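Local coordinates for Lmo0812 protein (Listeria monocytogenes serovar 1/2a, PDB 4YF1) that probably hydrolyses guanosine-3',5'-bis(diphosphate) at its 3'-diphosphate, as an all-helical HD-domain protein of two subunits, at residues Val39-Ile42 with Leu43-Ala46; Phe48-Glu51 with Val52-Gly56. All blocks are in the same frame, centred on the assembly; numbering follows the deposited sequence.

Contact 1 of 2, residues Val39-Ile42 with Leu43-Ala46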
# COMPACT_ATOMS: atom_id res chain seq x y z
N VAL A 39 7.69 4.02 4.56
CA VAL A 39 8.18 4.51 3.27
C VAL A 39 6.99 5.25 2.58
O VAL A 39 7.15 6.32 2.04
CB VAL A 39 8.71 3.35 2.39
CG1 VAL A 39 8.86 3.76 0.96
CG2 VAL A 39 10.02 2.81 2.95
N ALA A 40 5.81 4.66 2.65
CA ALA A 40 4.60 5.31 2.03
C ALA A 40 4.34 6.69 2.64
O ALA A 40 3.99 7.64 1.95
CB ALA A 40 3.38 4.41 2.17
N ARG A 41 4.51 6.81 3.96
CA ARG A 41 4.38 8.09 4.64
C ARG A 41 5.39 9.14 4.17
O ARG A 41 5.03 10.31 3.96
CB ARG A 41 4.46 7.89 6.17
CG ARG A 41 4.51 9.16 6.99
CD ARG A 41 4.50 8.92 8.49
NE ARG A 41 4.75 10.17 9.19
CZ ARG A 41 5.94 10.75 9.29
NH1 ARG A 41 7.05 10.13 8.85
NH2 ARG A 41 6.04 11.92 9.92
N ILE A 42 6.65 8.75 4.05
CA ILE A 42 7.69 9.67 3.56
C ILE A 42 7.29 10.18 2.16
O ILE A 42 7.34 11.35 1.89
CB ILE A 42 9.04 8.96 3.48
CG1 ILE A 42 9.56 8.69 4.91
CG2 ILE A 42 10.03 9.80 2.72
CD1 ILE A 42 10.62 7.61 5.00
N LEU A 43 6.85 9.30 1.30
CA LEU A 43 6.47 9.69 -0.07
C LEU A 43 5.21 10.59 -0.11
O LEU A 43 5.18 11.56 -0.88
CB LEU A 43 6.30 8.46 -0.94
CG LEU A 43 7.61 7.68 -1.19
CD1 LEU A 43 7.34 6.27 -1.70
CD2 LEU A 43 8.50 8.42 -2.18
N ARG A 44 4.23 10.26 0.73
CA ARG A 44 2.96 11.03 0.78
C ARG A 44 3.25 12.42 1.29
O ARG A 44 2.81 13.42 0.70
CB ARG A 44 1.92 10.30 1.67
CG ARG A 44 0.64 11.09 1.94
CD ARG A 44 -0.42 10.31 2.71
NE ARG A 44 0.14 9.53 3.83
CZ ARG A 44 0.37 8.22 3.82
NH1 ARG A 44 0.88 7.62 4.91
NH2 ARG A 44 0.17 7.50 2.72
N ARG A 45 4.04 12.50 2.35
CA ARG A 45 4.38 13.79 2.92
C ARG A 45 5.19 14.65 1.98
O ARG A 45 5.22 15.88 2.15
CB ARG A 45 5.11 13.61 4.27
CG ARG A 45 4.17 13.17 5.38
CD ARG A 45 4.98 12.81 6.60
NE ARG A 45 5.70 13.95 7.16
CZ ARG A 45 5.17 14.88 7.97
NH1 ARG A 45 3.86 14.88 8.28
NH2 ARG A 45 5.94 15.86 8.44
N ALA A 46 5.87 14.04 1.01
CA ALA A 46 6.69 14.79 0.07
C ALA A 46 5.82 15.27 -1.11
O ALA A 46 6.33 15.88 -1.99
CB ALA A 46 7.84 13.95 -0.46
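The guanidinium groups of Arg-41 and Arg-45 lie flat on one another, one helical turn apart, with planes 9° from parallel and centres 4.4 Å apart. The stack is offset: over the centre of the Arg-41 plane sits CD of Arg-45, 3.5 Å from CZ of Arg-41, while NH2 of Arg-41 lies over the rim of the Arg-45 group, 3.4 Å from its NE. Arg-41 reaches there as an extended chain with CG anti to the backbone N (chi1 172°), and Arg-45 folds alongside it through a bend at chi3 (64°). The third arginine, Arg-44, curls back along the helix instead. One face of its guanidinium covers CA of Arg-41, with NH1 3.5 Å from that atom, and carries O of Ala-40 toward its rim; the group also meets Glu-50 of the second subunit. On the inner side Val-39 and Leu-43 run side by side, CG1 to CD1 4.0 Å, toward helix 111-132. Backbone bonds of the alpha-helical i to i+4 pattern join the turns; the bond from Ala-46 N to Ile-42 O is weak. The stacked guanidinium groups of Arg-41 and Arg-45 have only N-H groups to offer each other, so no hydrogen bond can form between them, and the electrostatics are probably unfavourable although the flat faces still pack.

Contact 2 of 2, residues Phe48-Glu51 with Val52-Gly56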
# COMPACT_ATOMS: atom_id res chain seq x y z
N PHE A 48 4.05 13.24 -3.32
CA PHE A 48 3.95 12.32 -4.46
C PHE A 48 2.55 11.73 -4.63
O PHE A 48 1.83 11.52 -3.65
CB PHE A 48 5.02 11.21 -4.41
CG PHE A 48 6.39 11.73 -4.66
CD1 PHE A 48 6.81 11.99 -5.96
CD2 PHE A 48 7.28 11.98 -3.60
CE1 PHE A 48 8.06 12.53 -6.20
CE2 PHE A 48 8.53 12.51 -3.85
CZ PHE A 48 8.92 12.79 -5.14
N ARG A 49 2.18 11.49 -5.89
CA ARG A 49 0.86 10.96 -6.19
C ARG A 49 0.69 9.56 -5.67
O ARG A 49 1.68 8.86 -5.34
CB ARG A 49 0.59 11.00 -7.71
CG ARG A 49 1.46 10.10 -8.55
CD ARG A 49 1.41 10.46 -10.02
NE ARG A 49 2.41 9.73 -10.80
CZ ARG A 49 2.18 8.76 -11.68
NH1 ARG A 49 0.94 8.40 -12.06
NH2 ARG A 49 3.22 8.19 -12.27
N GLU A 50 -0.56 9.12 -5.64
CA GLU A 50 -0.94 7.83 -5.08
C GLU A 50 -0.22 6.64 -5.72
O GLU A 50 0.23 5.72 -5.00
CB GLU A 50 -2.47 7.64 -5.17
CG GLU A 50 -3.00 6.67 -4.13
CD GLU A 50 -2.83 7.22 -2.71
OE1 GLU A 50 -2.35 6.47 -1.81
OE2 GLU A 50 -3.14 8.42 -2.50
N GLU A 51 -0.07 6.65 -7.05
CA GLU A 51 0.64 5.56 -7.72
C GLU A 51 2.08 5.37 -7.16
O GLU A 51 2.57 4.25 -7.05
CB GLU A 51 0.74 5.78 -9.22
CG GLU A 51 -0.59 5.70 -9.99
CD GLU A 51 -1.49 6.90 -9.85
OE1 GLU A 51 -1.21 7.85 -9.07
OE2 GLU A 51 -2.54 6.89 -10.56
N VAL A 52 2.73 6.49 -6.85
CA VAL A 52 4.10 6.46 -6.31
C VAL A 52 4.10 5.94 -4.88
O VAL A 52 4.94 5.13 -4.51
CB VAL A 52 4.78 7.85 -6.38
CG1 VAL A 52 6.16 7.85 -5.73
CG2 VAL A 52 4.93 8.32 -7.82
N VAL A 53 3.17 6.44 -4.07
CA VAL A 53 3.05 6.00 -2.69
C VAL A 53 2.84 4.48 -2.61
O VAL A 53 3.48 3.78 -1.81
CB VAL A 53 1.94 6.75 -1.96
CG1 VAL A 53 1.64 6.11 -0.62
CG2 VAL A 53 2.31 8.21 -1.81
N VAL A 54 1.94 3.98 -3.45
CA VAL A 54 1.64 2.55 -3.47
C VAL A 54 2.80 1.73 -3.98
O VAL A 54 3.03 0.63 -3.47
CB VAL A 54 0.36 2.26 -4.27
CG1 VAL A 54 0.15 0.77 -4.46
CG2 VAL A 54 -0.83 2.87 -3.55
N ALA A 55 3.53 2.25 -4.97
CA ALA A 55 4.71 1.53 -5.45
C ALA A 55 5.70 1.40 -4.29
O ALA A 55 6.34 0.36 -4.15
CB ALA A 55 5.36 2.25 -6.62
N GLY A 56 5.81 2.44 -3.46
CA GLY A 56 6.74 2.36 -2.30
C GLY A 56 6.28 1.30 -1.31
O GLY A 56 7.08 0.54 -0.74
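Phe-48 and Val-52 meet at the start of helix 50-64 in the HD-domain fold, where Arg-49 holds the N-cap position. From Phe-48, CB makes the closest approach, 3.8 Å from CG1 of Val-52. Next along the side chain, CG is 4.0 Å from the same methyl, and CD1 touches it more loosely. With CG anti to the carbonyl carbon (chi1 -70°), the rest of the ring then leads away from the helix, toward Leu-43 of the preceding helix and toward Leu-111 and Ala-115. The other methyl of Val-52, CG2, lies 4.0 Å from CG of Arg-49, whose side chain passes it at about a right angle. The guanidinium of Arg-49 has CB of Glu-51 over the rim of one face; salt bridges to Glu-79 and Glu-112 hold it between two further helices, and its pairing with Glu-51 is long. Glu-50 bends at chi2 (66°), which brings OE1 beside CG1 of Val-53, while OE2 forms a salt bridge with Arg-44 of the second subunit. The start of the helix is thus joined to helices 78-87 and 111-132 by Arg-49 and to the second subunit by Glu-50. O of Arg-49 receives two backbone N-H groups: a good bond from N of Val-53 at 3.1 Å and a weak one from N of Val-52 at 3.0 Å.

Overall arrangement
Contact 1 lies on helix 35-45 and contact 2 opens helix 50-64, so the two follow each other along the chain across a short turn, centres about 8 Å apart and on the same side of the chain's centre. A probable hydrogen bond from N of Phe-48 to O of Leu-43 spans the turn, and Val-53 packs against Ala-40 and Arg-44. Both helices rest on helix 111-132, and both contacts lie at the interface with the second subunit. The same helices carry His-35, His-59 and Asp-60, which with Asp-120 resemble an HD-type metal site, although no metal is bound to them here.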